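Local coordinates for protein endopolygalacturonase (Chondrostereum purpureum, PDB 1KCC) that probably hydrolyses internal alpha-1,4 linkages of polygalacturonate, as a right-handed parallel beta-helix enzyme of glycosyl hydrolase family 28, at residues Q172-A177 / G196-S201; S221-R226 / G255-Q260. One frame throughout, in Å; residues are numbered along the deposited sequence. Where two conformers were deposited one is given.

Interaction 1 of 2, residues Q172-A177 / G196-S201; sequences QDDCIA and GISIGS. With GTR (beta-D-galactopyranuronic acid), chain B.
Ser198 and Asp174 meet across two neighbouring coils of the beta-helix. Ser198 OG donates to Asp174 OD1 over 2.7 Å. The hydroxyl comes from above the carboxylate plane, 59° out of it. Asp174 CG stands anti to its carbonyl carbon (chi1 -72°), which swings the carboxylate over to Ser198. The tight part is the backbone pairing. Cys175 N bonds Gly196 O at 2.8 Å, and Ser198 N bonds Ile176 O at 2.9 Å. On the interior face Ile176 CG2 meets Ile197 CG2 at 3.7 Å, with Phe186 against both side chains. The looser side is the substrate cleft. There Asp173 makes almost no contact with 196-201 and turns to the sugar instead. Its OD1 accepts from O4 of the bound galacturonate at 2.7 Å, while its OD2 takes Asp174 N on the anti side. Arg226 also pairs with Asp174 OD1, and Lys228 with OD2. With an alanine at Asp174, Ser198 OG would probably lose this acceptor, and Arg226 and Lys228 this carboxylate. The chemistry implies a split of roles: Asp173 faces the sugar, and its neighbour Asp174 probably positions the basic residues that bind galacturonate.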
loop_
_atom_site.group_PDB
_atom_site.type_symbol
_atom_site.label_atom_id
_atom_site.label_comp_id
_atom_site.label_asym_id
_atom_site.label_seq_id
_atom_site.Cartn_x
_atom_site.Cartn_y
_atom_site.Cartn_z
ATOM N N GLN A 172 -9.889 -2.143 4.178
ATOM C CA GLN A 172 -10.499 -3.434 3.792
ATOM C C GLN A 172 -9.722 -4.137 2.721
ATOM O O GLN A 172 -10.221 -5.109 2.144
ATOM C CB GLN A 172 -11.958 -3.283 3.357
ATOM C CG GLN A 172 -12.901 -2.708 4.434
ATOM C CD GLN A 172 -12.757 -1.203 4.579
ATOM O OE1 GLN A 172 -12.669 -0.442 3.583
ATOM N NE2 GLN A 172 -12.801 -0.729 5.820
ATOM N N ASP A 173 -8.488 -3.677 2.403
ATOM C CA ASP A 173 -7.673 -4.390 1.422
ATOM C C ASP A 173 -6.217 -4.184 1.826
ATOM O O ASP A 173 -5.930 -3.895 3.014
ATOM C CB ASP A 173 -7.976 -3.942 -0.026
ATOM C CG ASP A 173 -7.641 -5.031 -1.067
ATOM O OD1 ASP A 173 -8.575 -5.674 -1.587
ATOM O OD2 ASP A 173 -6.453 -5.247 -1.358
ATOM N N ASP A 174 -5.266 -4.384 0.924
ATOM C CA ASP A 174 -3.858 -4.282 1.291
ATOM C C ASP A 174 -3.578 -2.975 2.017
ATOM O O ASP A 174 -3.998 -1.893 1.571
ATOM C CB ASP A 174 -2.969 -4.396 0.039
ATOM C CG ASP A 174 -2.966 -5.831 -0.500
ATOM O OD1 ASP A 174 -2.889 -6.766 0.331
ATOM O OD2 ASP A 174 -2.935 -5.979 -1.745
ATOM N N CYS A 175 -2.831 -3.044 3.088
ATOM C CA CYS A 175 -2.357 -1.829 3.736
ATOM C C CYS A 175 -1.428 -1.049 2.800
ATOM O O CYS A 175 -1.527 0.164 2.627
ATOM C CB CYS A 175 -1.710 -2.276 5.053
ATOM S SG CYS A 175 -1.081 -0.982 6.078
ATOM N N ILE A 176 -0.494 -1.815 2.205
ATOM C CA ILE A 176 0.359 -1.375 1.121
ATOM C C ILE A 176 0.369 -2.521 0.120
ATOM O O ILE A 176 0.389 -3.704 0.524
ATOM C CB ILE A 176 1.771 -1.022 1.573
ATOM C CG1 ILE A 176 2.633 -0.572 0.383
ATOM C CG2 ILE A 176 2.437 -2.136 2.399
ATOM C CD1 ILE A 176 3.953 0.102 0.750
ATOM N N ALA A 177 0.366 -2.154 -1.163
ATOM C CA ALA A 177 0.669 -3.110 -2.244
ATOM C C ALA A 177 1.810 -2.495 -3.043
ATOM O O ALA A 177 1.667 -1.410 -3.634
ATOM C CB ALA A 177 -0.546 -3.338 -3.130
ATOM N N GLY A 196 -3.330 -6.918 4.866
ATOM C CA GLY A 196 -1.906 -7.067 5.265
ATOM C C GLY A 196 -0.970 -6.293 4.372
ATOM O O GLY A 196 -1.334 -5.394 3.606
ATOM N N ILE A 197 0.309 -6.643 4.516
ATOM C CA ILE A 197 1.398 -5.927 3.816
ATOM C C ILE A 197 1.821 -6.753 2.613
ATOM O O ILE A 197 2.298 -7.882 2.785
ATOM C CB ILE A 197 2.585 -5.719 4.765
ATOM C CG1 ILE A 197 2.186 -4.816 5.954
ATOM C CG2 ILE A 197 3.790 -5.156 4.016
ATOM C CD1 ILE A 197 3.272 -4.795 7.048
ATOM N N SER A 198 1.578 -6.216 1.404
ATOM C CA SER A 198 1.747 -7.019 0.191
ATOM C C SER A 198 2.788 -6.446 -0.762
ATOM O O SER A 198 2.901 -5.240 -0.988
ATOM C CB SER A 198 0.427 -7.119 -0.563
ATOM O OG SER A 198 -0.461 -7.930 0.159
ATOM N N ILE A 199 3.461 -7.421 -1.412
ATOM C CA ILE A 199 4.127 -7.179 -2.678
ATOM C C ILE A 199 3.293 -7.851 -3.745
ATOM O O ILE A 199 2.979 -9.058 -3.626
ATOM C CB ILE A 199 5.587 -7.718 -2.661
ATOM C CG1 ILE A 199 6.405 -6.926 -1.650
ATOM C CG2 ILE A 199 6.140 -7.711 -4.087
ATOM C CD1 ILE A 199 7.760 -7.553 -1.352
ATOM N N GLY A 200 2.867 -7.065 -4.741
ATOM C CA GLY A 200 2.020 -7.546 -5.821
ATOM C C GLY A 200 0.532 -7.194 -5.609
ATOM O O GLY A 200 0.171 -6.455 -4.710
ATOM N N SER A 201 -0.331 -7.753 -6.477
ATOM C CA SER A 201 0.023 -8.842 -7.396
ATOM C C SER A 201 0.974 -8.355 -8.469
ATOM O O SER A 201 0.855 -7.246 -9.078
ATOM C CB SER A 201 -1.290 -9.441 -7.972
ATOM O OG SER A 201 -1.758 -8.711 -9.036
HETATM C C1 GTR B . -10.106 -9.504 -2.604
HETATM C C2 GTR B . -10.399 -8.426 -3.635
HETATM C C3 GTR B . -9.457 -8.515 -4.725
HETATM C C4 GTR B . -7.981 -8.389 -4.238
HETATM C C5 GTR B . -7.819 -9.465 -3.147
HETATM C C6 GTR B . -6.449 -9.370 -2.507
HETATM O O1 GTR B . -10.990 -9.429 -1.527
HETATM O O2 GTR B . -11.753 -8.591 -4.104
HETATM O O3 GTR B . -9.722 -7.413 -5.694
HETATM O O4 GTR B . -7.740 -7.065 -3.739
HETATM O O5 GTR B . -8.794 -9.314 -2.091
HETATM O O6A GTR B . -6.279 -8.996 -1.326
HETATM O O6B GTR B . -5.516 -9.711 -3.245
#

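Interaction 2 of 2, residues S221-R226 / G255-Q260; sequences SMYGVR and GVLISQ. With GTR (beta-D-galactopyranuronic acid), chain B.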
loop_
_atom_site.group_PDB
_atom_site.type_symbol
_atom_site.label_atom_id
_atom_site.label_comp_id
_atom_site.label_asym_id
_atom_site.label_seq_id
_atom_site.Cartn_x
_atom_site.Cartn_y
_atom_site.Cartn_z
ATOM N N SER A 221 -6.526 -8.635 10.310
ATOM C CA SER A 221 -6.303 -8.603 8.883
ATOM C C SER A 221 -6.450 -9.980 8.298
ATOM O O SER A 221 -6.306 -11.015 8.983
ATOM C CB SER A 221 -4.930 -8.006 8.563
ATOM O OG SER A 221 -4.874 -6.638 8.928
ATOM N N MET A 222 -6.699 -10.050 6.979
ATOM C CA MET A 222 -6.896 -11.349 6.337
ATOM C C MET A 222 -5.587 -12.102 6.145
ATOM O O MET A 222 -5.576 -13.350 6.163
ATOM C CB MET A 222 -7.568 -11.160 4.954
ATOM C CG MET A 222 -8.995 -10.676 5.187
ATOM S SD MET A 222 -10.036 -11.028 3.781
ATOM C CE MET A 222 -8.882 -11.844 2.757
ATOM N N TYR A 223 -4.499 -11.376 5.916
ATOM C CA TYR A 223 -3.154 -11.940 5.727
ATOM C C TYR A 223 -2.207 -11.080 6.542
ATOM O O TYR A 223 -2.478 -9.887 6.792
ATOM C CB TYR A 223 -2.705 -11.910 4.279
ATOM C CG TYR A 223 -3.663 -12.523 3.265
ATOM C CD1 TYR A 223 -3.570 -13.841 2.860
ATOM C CD2 TYR A 223 -4.651 -11.690 2.708
ATOM C CE1 TYR A 223 -4.450 -14.321 1.938
ATOM C CE2 TYR A 223 -5.520 -12.219 1.758
ATOM C CZ TYR A 223 -5.416 -13.568 1.401
ATOM O OH TYR A 223 -6.271 -14.043 0.429
ATOM N N GLY A 224 -1.081 -11.667 6.957
ATOM C CA GLY A 224 -0.037 -10.850 7.617
ATOM C C GLY A 224 0.842 -10.168 6.586
ATOM O O GLY A 224 0.781 -8.971 6.380
ATOM N N VAL A 225 1.688 -11.006 5.910
ATOM C CA VAL A 225 2.471 -10.515 4.778
ATOM C C VAL A 225 2.260 -11.469 3.599
ATOM O O VAL A 225 2.103 -12.686 3.775
ATOM C CB VAL A 225 3.975 -10.343 5.107
ATOM C CG1 VAL A 225 4.168 -9.362 6.236
ATOM C CG2 VAL A 225 4.622 -11.706 5.447
ATOM N N ARG A 226 2.260 -10.877 2.406
ATOM C CA ARG A 226 2.128 -11.636 1.180
ATOM C C ARG A 226 3.103 -11.153 0.116
ATOM O O ARG A 226 3.334 -9.954 -0.020
ATOM C CB ARG A 226 0.743 -11.502 0.559
ATOM C CG ARG A 226 -0.326 -12.371 1.168
ATOM C CD ARG A 226 -1.543 -12.323 0.139
ATOM N NE ARG A 226 -2.096 -10.967 0.277
ATOM C CZ ARG A 226 -3.251 -10.652 -0.373
ATOM N NH1 ARG A 226 -3.871 -11.529 -1.152
ATOM N NH2 ARG A 226 -3.746 -9.400 -0.232
ATOM N N GLY A 255 -0.846 -16.302 7.837
ATOM C CA GLY A 255 0.162 -15.433 8.405
ATOM C C GLY A 255 1.152 -14.910 7.358
ATOM O O GLY A 255 1.383 -13.706 7.272
ATOM N N VAL A 256 1.710 -15.846 6.610
ATOM C CA VAL A 256 2.573 -15.570 5.459
ATOM C C VAL A 256 2.042 -16.357 4.297
ATOM O O VAL A 256 1.858 -17.577 4.399
ATOM C CB VAL A 256 4.045 -15.997 5.724
ATOM C CG1 VAL A 256 4.913 -15.769 4.498
ATOM C CG2 VAL A 256 4.559 -15.335 6.977
ATOM N N LEU A 257 1.805 -15.688 3.148
ATOM C CA LEU A 257 1.532 -16.393 1.907
ATOM C C LEU A 257 2.427 -15.826 0.822
ATOM O O LEU A 257 2.344 -14.659 0.450
ATOM C CB LEU A 257 0.049 -16.269 1.515
ATOM C CG LEU A 257 -0.339 -16.936 0.179
ATOM C CD1 LEU A 257 -0.164 -18.453 0.210
ATOM C CD2 LEU A 257 -1.786 -16.617 -0.228
ATOM N N ILE A 258 3.298 -16.694 0.316
ATOM C CA ILE A 258 4.202 -16.350 -0.787
ATOM C C ILE A 258 3.732 -17.228 -1.915
ATOM O O ILE A 258 3.882 -18.458 -1.803
ATOM C CB ILE A 258 5.668 -16.562 -0.383
ATOM C CG1 ILE A 258 5.969 -15.561 0.745
ATOM C CG2 ILE A 258 6.620 -16.427 -1.598
ATOM C CD1 ILE A 258 7.227 -15.492 1.399
ATOM N N SER A 259 3.183 -16.654 -2.985
ATOM C CA SER A 259 2.491 -17.467 -3.945
ATOM C C SER A 259 2.579 -16.898 -5.359
ATOM O O SER A 259 2.368 -15.716 -5.578
ATOM C CB SER A 259 1.007 -17.544 -3.562
ATOM O OG SER A 259 0.271 -18.213 -4.587
ATOM N N GLN A 260 2.820 -17.818 -6.300
ATOM C CA GLN A 260 2.828 -17.535 -7.722
ATOM C C GLN A 260 1.602 -18.077 -8.421
ATOM O O GLN A 260 1.552 -18.249 -9.645
ATOM C CB GLN A 260 4.131 -18.046 -8.343
ATOM C CG GLN A 260 5.287 -17.170 -7.893
ATOM C CD GLN A 260 6.653 -17.789 -8.140
ATOM O OE1 GLN A 260 6.812 -19.025 -8.143
ATOM N NE2 GLN A 260 7.678 -16.961 -8.274
HETATM C C1 GTR B . -10.106 -9.504 -2.604
HETATM C C2 GTR B . -10.399 -8.426 -3.635
HETATM C C3 GTR B . -9.457 -8.515 -4.725
HETATM C C4 GTR B . -7.981 -8.389 -4.238
HETATM C C5 GTR B . -7.819 -9.465 -3.147
HETATM C C6 GTR B . -6.449 -9.370 -2.507
HETATM O O1 GTR B . -10.990 -9.429 -1.527
HETATM O O2 GTR B . -11.753 -8.591 -4.104
HETATM O O3 GTR B . -9.722 -7.413 -5.694
HETATM O O4 GTR B . -7.740 -7.065 -3.739
HETATM O O5 GTR B . -8.794 -9.314 -2.091
HETATM O O6A GTR B . -6.279 -8.996 -1.326
HETATM O O6B GTR B . -5.516 -9.711 -3.245
#
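Two successive coils of the parallel beta-helix meet here, beside the galacturonate-binding cleft. The chain bends at Gly224 and Val225 in one coil and at Gly255 and Val256 in the next, so the corners stack. Val225 N donates to Gly255 O over 3.0 Å. Leu257 N returns a bond to Val225 O at 3.1 Å. These two bonds set the parallel pairing of Val225 with Val256 and of Arg226 with Leu257. Val225 and Val256 lie side by side and point the same way. Their CG2 methyls touch at 3.9 Å, and Phe280 packs against both. On the other face Arg226 and Leu257 meet at the base of their side chains, where Arg226 CG lies 3.9 Å from Leu257 CB. The rest of the arginine leaves the leucine and runs over Tyr223. Its CD sits above the centre of the ring, 3.7 Å from the ring plane. Tyr223 CE2 in turn lies over the centre of the guanidinium. Leu257 CD2 approaches Tyr223 CE1 obliquely. The phenol oxygen is held by Lys253 and Asp265.

A bend in the arginine chain (chi3 -72°) brings the guanidinium to the sugar carboxylate. The two groups meet with the sugar C6 in the guanidinium plane, at its edge. Arg226 NH2 reaches O6A of the galacturonate at 2.8 Å in a nearly straight bond (167°). Arg226 NH1 reaches O6B at 3.2 Å, more bent at 140°. The tyrosine covering one face of the guanidinium probably restrains its tilt. Stacked valines inside and a carboxylate-binding arginine in the cleft fit the parallel beta-helix of polygalacturonases.

How the interactions relate
From the N terminus, the chain first passes through 172-177, makes one turn of the beta-helix and closes interaction 1 at 196-201. It then runs through strand 207-221 to the 221-226 corner, makes another turn and closes interaction 2 at 255-260. The contacts follow in series, neither nested nor crossed. Together they join four consecutive strands of one parallel sheet: 176-179, 197-202, 226-230 and 254-259. The middle pair is tied directly, by a probable hydrogen bond from Ile199 N to Arg226 O. The Asp174-Arg226 salt bridge is a second cross-link between the contacts. Both also reach the same galacturonate.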